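Local coordinates for CRISPR-associated protein, Cse1 family (Acidimicrobium ferrooxidans, PDB 4H3T) that probably serves as the large Cse1 subunit of a type I-E Cascade complex, which recognises invading DNA in CRISPR immunity, at residues Ala380-Asn392 with Pro466-Asp478. The protein carries 1 engineered substitution. Sequence-based numbering, arbitrary orientation. Where two conformers were deposited one is given.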
loop_
_atom_site.group_PDB
_atom_site.type_symbol
_atom_site.label_atom_id
_atom_site.label_comp_id
_atom_site.label_asym_id
_atom_site.label_seq_id
_atom_site.Cartn_x
_atom_site.Cartn_y
_atom_site.Cartn_z
ATOM N N ALA A 380 4.193 -2.000 -5.687
ATOM C CA ALA A 380 3.900 -0.558 -5.723
ATOM C C ALA A 380 3.915 -0.081 -4.257
ATOM O O ALA A 380 3.343 -0.735 -3.355
ATOM C CB ALA A 380 2.537 -0.294 -6.374
ATOM N N TYR A 381 4.592 1.010 -4.004
ATOM C CA TYR A 381 4.756 1.543 -2.647
ATOM C C TYR A 381 4.914 3.065 -2.786
ATOM O O TYR A 381 5.692 3.489 -3.614
ATOM C CB TYR A 381 5.956 0.875 -1.998
ATOM C CG TYR A 381 6.568 1.727 -0.919
ATOM C CD1 TYR A 381 5.837 2.082 0.211
ATOM C CD2 TYR A 381 7.868 2.214 -1.037
ATOM C CE1 TYR A 381 6.347 2.969 1.156
ATOM C CE2 TYR A 381 8.411 3.065 -0.066
ATOM C CZ TYR A 381 7.633 3.456 1.022
ATOM O OH TYR A 381 8.091 4.311 2.003
ATOM N N ASP A 382 4.083 3.873 -2.119
ATOM C CA ASP A 382 4.164 5.333 -2.298
ATOM C C ASP A 382 3.406 6.038 -1.251
ATOM O O ASP A 382 2.638 5.415 -0.522
ATOM C CB ASP A 382 3.604 5.715 -3.702
ATOM C CG ASP A 382 4.252 6.922 -4.418
ATOM O OD1 ASP A 382 4.824 7.822 -3.713
ATOM O OD2 ASP A 382 4.224 6.954 -5.695
ATOM N N ARG A 383 3.659 7.335 -1.180
ATOM C CA ARG A 383 3.071 8.281 -0.289
ATOM C C ARG A 383 2.619 9.490 -1.093
ATOM O O ARG A 383 3.355 9.951 -1.977
ATOM C CB ARG A 383 4.107 8.667 0.780
ATOM C CG ARG A 383 4.859 7.448 1.304
ATOM C CD ARG A 383 5.683 7.728 2.542
ATOM N NE ARG A 383 4.915 7.464 3.743
ATOM C CZ ARG A 383 4.989 6.382 4.511
ATOM N NH1 ARG A 383 4.224 6.281 5.585
ATOM N NH2 ARG A 383 5.845 5.398 4.220
ATOM N N LEU A 384 1.373 9.937 -0.862
ATOM C CA LEU A 384 0.850 11.085 -1.545
ATOM C C LEU A 384 0.243 12.049 -0.534
ATOM O O LEU A 384 -0.742 11.713 0.105
ATOM C CB LEU A 384 -0.184 10.638 -2.585
ATOM C CG LEU A 384 -0.725 11.758 -3.499
ATOM C CD1 LEU A 384 0.398 12.416 -4.376
ATOM C CD2 LEU A 384 -1.857 11.259 -4.350
ATOM N N ASP A 385 0.767 13.266 -0.456
ATOM C CA ASP A 385 0.190 14.334 0.384
ATOM C C ASP A 385 -1.121 14.852 -0.246
ATOM O O ASP A 385 -1.138 15.388 -1.376
ATOM C CB ASP A 385 1.206 15.470 0.603
ATOM C CG ASP A 385 2.360 15.127 1.570
ATOM O OD1 ASP A 385 2.139 14.327 2.512
ATOM O OD2 ASP A 385 3.454 15.744 1.448
ATOM N N THR A 386 -2.233 14.531 0.412
ATOM C CA THR A 386 -3.557 14.743 -0.113
ATOM C C THR A 386 -4.456 15.641 0.799
ATOM O O THR A 386 -4.773 15.255 1.948
ATOM C CB THR A 386 -4.256 13.363 -0.367
ATOM O OG1 THR A 386 -3.396 12.529 -1.175
ATOM C CG2 THR A 386 -5.576 13.530 -1.131
ATOM N N PRO A 387 -4.982 16.741 0.222
ATOM C CA PRO A 387 -5.924 17.582 0.970
ATOM C C PRO A 387 -7.219 16.879 1.245
ATOM O O PRO A 387 -7.742 16.134 0.368
ATOM C CB PRO A 387 -6.209 18.751 0.001
ATOM C CG PRO A 387 -5.133 18.733 -0.952
ATOM C CD PRO A 387 -4.688 17.342 -1.100
ATOM N N LEU A 388 -7.769 17.113 2.438
ATOM C CA LEU A 388 -9.087 16.572 2.729
ATOM C C LEU A 388 -10.105 17.171 1.758
ATOM O O LEU A 388 -11.066 16.509 1.396
ATOM C CB LEU A 388 -9.516 16.838 4.189
ATOM C CG LEU A 388 -9.200 15.716 5.122
ATOM C CD1 LEU A 388 -7.725 15.454 5.142
ATOM C CD2 LEU A 388 -9.779 15.987 6.538
ATOM N N ALA A 389 -9.836 18.360 1.257
ATOM C CA ALA A 389 -10.709 18.987 0.222
ATOM C C ALA A 389 -10.873 18.106 -1.030
ATOM O O ALA A 389 -11.953 18.085 -1.595
ATOM C CB ALA A 389 -10.133 20.326 -0.186
ATOM N N VAL A 390 -9.850 17.339 -1.419
ATOM C CA VAL A 390 -9.878 16.479 -2.607
ATOM C C VAL A 390 -10.706 15.205 -2.338
ATOM O O VAL A 390 -11.290 14.619 -3.263
ATOM C CB VAL A 390 -8.434 16.204 -3.068
ATOM C CG1 VAL A 390 -8.345 15.064 -4.086
ATOM C CG2 VAL A 390 -7.806 17.484 -3.618
ATOM N N LEU A 391 -10.792 14.809 -1.077
ATOM C CA LEU A 391 -11.617 13.667 -0.628
ATOM C C LEU A 391 -13.087 14.033 -0.569
ATOM O O LEU A 391 -13.936 13.136 -0.532
ATOM C CB LEU A 391 -11.188 13.139 0.739
ATOM C CG LEU A 391 -9.790 12.712 0.864
ATOM C CD1 LEU A 391 -9.513 12.158 2.276
ATOM C CD2 LEU A 391 -9.450 11.647 -0.205
ATOM N N ASN A 392 -13.405 15.345 -0.575
ATOM C CA ASN A 392 -14.798 15.863 -0.500
ATOM C C ASN A 392 -15.650 15.466 -1.694
ATOM O O ASN A 392 -15.407 15.877 -2.839
ATOM C CB ASN A 392 -14.763 17.382 -0.376
ATOM C CG ASN A 392 -16.062 18.053 0.033
ATOM O OD1 ASN A 392 -17.173 17.538 -0.171
ATOM N ND2 ASN A 392 -15.961 19.300 0.468
ATOM N N PRO A 466 6.306 18.944 -9.286
ATOM C CA PRO A 466 5.282 19.982 -9.532
ATOM C C PRO A 466 3.849 19.517 -9.281
ATOM O O PRO A 466 3.079 20.273 -8.709
ATOM C CB PRO A 466 5.496 20.285 -11.012
ATOM C CG PRO A 466 6.887 20.014 -11.255
ATOM C CD PRO A 466 7.197 18.821 -10.463
ATOM N N TYR A 467 3.460 18.264 -9.667
ATOM C CA TYR A 467 2.095 17.790 -9.406
ATOM C C TYR A 467 1.824 17.703 -7.885
ATOM O O TYR A 467 0.786 18.109 -7.400
ATOM C CB TYR A 467 1.828 16.408 -10.049
ATOM C CG TYR A 467 0.384 16.038 -9.872
ATOM C CD1 TYR A 467 -0.596 16.581 -10.711
ATOM C CD2 TYR A 467 -0.048 15.363 -8.724
ATOM C CE1 TYR A 467 -1.942 16.385 -10.460
ATOM C CE2 TYR A 467 -1.392 15.176 -8.465
ATOM C CZ TYR A 467 -2.334 15.626 -9.368
ATOM O OH TYR A 467 -3.663 15.491 -9.063
ATOM N N ARG A 468 2.760 17.177 -7.147
ATOM C CA ARG A 468 2.594 17.020 -5.694
ATOM C C ARG A 468 2.386 18.385 -4.983
ATOM O O ARG A 468 1.558 18.490 -4.050
ATOM C CB ARG A 468 3.794 16.277 -5.122
ATOM C CG ARG A 468 3.857 14.776 -5.565
ATOM C CD ARG A 468 5.190 14.179 -5.157
ATOM N NE ARG A 468 5.263 12.785 -5.578
ATOM C CZ ARG A 468 4.764 11.742 -4.929
ATOM N NH1 ARG A 468 4.184 11.901 -3.749
ATOM N NH2 ARG A 468 4.840 10.529 -5.456
ATOM N N HIS A 469 3.146 19.401 -5.402
ATOM C CA HIS A 469 3.038 20.799 -4.933
ATOM C C HIS A 469 1.679 21.368 -5.319
ATOM O O HIS A 469 1.053 22.043 -4.526
ATOM C CB HIS A 469 4.158 21.688 -5.522
ATOM C CG HIS A 469 4.192 23.085 -4.967
ATOM N ND1 HIS A 469 4.035 24.218 -5.796
ATOM C CD2 HIS A 469 4.448 23.515 -3.699
ATOM C CE1 HIS A 469 4.135 25.276 -4.997
ATOM N NE2 HIS A 469 4.390 24.915 -3.728
ATOM N N PHE A 470 1.242 21.134 -6.547
ATOM C CA PHE A 470 -0.063 21.588 -7.015
ATOM C C PHE A 470 -1.192 20.948 -6.175
ATOM O O PHE A 470 -2.080 21.643 -5.694
ATOM C CB PHE A 470 -0.221 21.234 -8.541
ATOM C CG PHE A 470 -1.629 21.010 -9.036
ATOM C CD1 PHE A 470 -2.414 22.073 -9.458
ATOM C CD2 PHE A 470 -2.187 19.732 -9.035
ATOM C CE1 PHE A 470 -3.754 21.867 -9.820
ATOM C CE2 PHE A 470 -3.505 19.529 -9.379
ATOM C CZ PHE A 470 -4.287 20.588 -9.792
ATOM N N LEU A 471 -1.122 19.619 -5.967
ATOM C CA LEU A 471 -2.141 18.906 -5.225
ATOM C C LEU A 471 -2.220 19.397 -3.760
ATOM O O LEU A 471 -3.317 19.708 -3.263
ATOM C CB LEU A 471 -1.859 17.384 -5.275
ATOM C CG LEU A 471 -2.814 16.489 -4.448
ATOM C CD1 LEU A 471 -4.210 16.564 -5.007
ATOM C CD2 LEU A 471 -2.442 15.047 -4.474
ATOM N N THR A 472 -1.053 19.552 -3.098
ATOM C CA THR A 472 -0.998 20.087 -1.713
ATOM C C THR A 472 -1.624 21.480 -1.646
ATOM O O THR A 472 -2.351 21.774 -0.685
ATOM C CB THR A 472 0.470 20.081 -1.166
ATOM O OG1 THR A 472 0.841 18.698 -1.012
ATOM C CG2 THR A 472 0.600 20.765 0.160
ATOM N N GLY A 473 -1.375 22.305 -2.658
ATOM C CA GLY A 473 -1.897 23.698 -2.690
ATOM C C GLY A 473 -3.412 23.807 -2.779
ATOM O O GLY A 473 -3.979 24.816 -2.359
ATOM N N LEU A 474 -4.107 22.720 -3.167
ATOM C CA LEU A 474 -5.572 22.750 -3.289
ATOM C C LEU A 474 -6.254 22.792 -1.916
ATOM O O LEU A 474 -7.388 23.216 -1.835
ATOM C CB LEU A 474 -6.119 21.577 -4.088
ATOM C CG LEU A 474 -5.633 21.427 -5.490
ATOM C CD1 LEU A 474 -6.320 20.238 -6.169
ATOM C CD2 LEU A 474 -5.845 22.687 -6.318
ATOM N N ALA A 475 -5.536 22.502 -0.856
ATOM C CA ALA A 475 -6.062 22.563 0.502
ATOM C C ALA A 475 -6.556 23.958 0.925
ATOM O O ALA A 475 -7.456 24.058 1.774
ATOM C CB ALA A 475 -4.990 22.138 1.482
ATOM N N ASN A 476 -5.918 25.031 0.440
ATOM C CA ASN A 476 -6.265 26.370 0.920
ATOM C C ASN A 476 -6.767 27.326 -0.165
ATOM O O ASN A 476 -6.582 28.534 -0.029
ATOM C CB ASN A 476 -5.020 26.989 1.537
ATOM C CG ASN A 476 -4.391 26.199 2.629
ATOM O OD1 ASN A 476 -3.190 25.943 2.578
ATOM N ND2 ASN A 476 -5.160 25.841 3.650
ATOM N N ILE A 477 -7.400 26.820 -1.195
ATOM C CA ILE A 477 -7.868 27.637 -2.322
ATOM C C ILE A 477 -9.393 27.563 -2.468
ATOM O O ILE A 477 -9.975 26.472 -2.489
ATOM C CB ILE A 477 -7.190 27.188 -3.659
ATOM C CG1 ILE A 477 -5.673 27.404 -3.585
ATOM C CG2 ILE A 477 -7.794 27.996 -4.871
ATOM C CD1 ILE A 477 -4.906 26.740 -4.776
ATOM N N ASP A 478 -9.992 28.698 -2.639
ATOM C CA ASP A 478 -11.438 28.885 -2.841
ATOM C C ASP A 478 -11.688 28.875 -4.348
ATOM O O ASP A 478 -12.289 27.933 -4.843
ATOM C CB ASP A 478 -11.883 30.184 -2.144
ATOM C CG ASP A 478 -13.358 30.598 -2.307
ATOM O OD1 ASP A 478 -13.668 31.832 -2.104
ATOM O OD2 ASP A 478 -14.204 29.699 -2.599
HETATM O O HOH W 1 1.009 15.912 -2.953
HETATM O O HOH W 2 2.926 14.197 -2.284
#
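Asp382 OD1 accepts two hydrogen bonds. NH2 of Arg468 meets Asp382 OD1 on the syn side, 3.2 Å away, as part of a salt bridge. The backbone N of Arg383 approaches Asp382 OD1 on the anti side, at 2.8 Å. The carboxylate and guanidinium planes are turned 36° apart. The second terminal nitrogen, Arg468 NH1, donates to Arg383 O at 2.8 Å, nearly straight (163°) and in the carbonyl plane. Arg468 is extended from CG to NE, which carries the guanidinium from the helix to the strand. Two further partners help fix its rotation: Asp464 pairs with NE, and water 2 joins NH1 to Asp385 N. Water 1 donates to both Asp385 O and Arg468 O. An alanine in place of Arg468 would probably leave the Asp382 carboxylate without its cationic mate on this helix and Arg383 O without this donor.

Beyond this polar end the contact turns apolar. With CG anti to the backbone N, Leu471 splits its methyls between Leu384 and Val390. Leu471 CD2 touches Leu384 CD2 at 3.8 Å, and Leu471 CD1 reaches Val390 CG2 at 4.0 Å. The Pro387 ring packs beside Leu471, and Pro387 CB lies 3.9 Å from Ala475 CB. Val390 CG2 also meets Leu474 CD1.

The contact joins edge strand 375-387 of a three-stranded antiparallel sheet to the last turns of helix 445-473, in the helical C-terminal part of the chain. Strand and helix segments run 26° from parallel. By bonding both a side chain and a backbone carbonyl, one arginine probably fixes how the helix sits along the strand, and the aliphatic packing adds apolar burial.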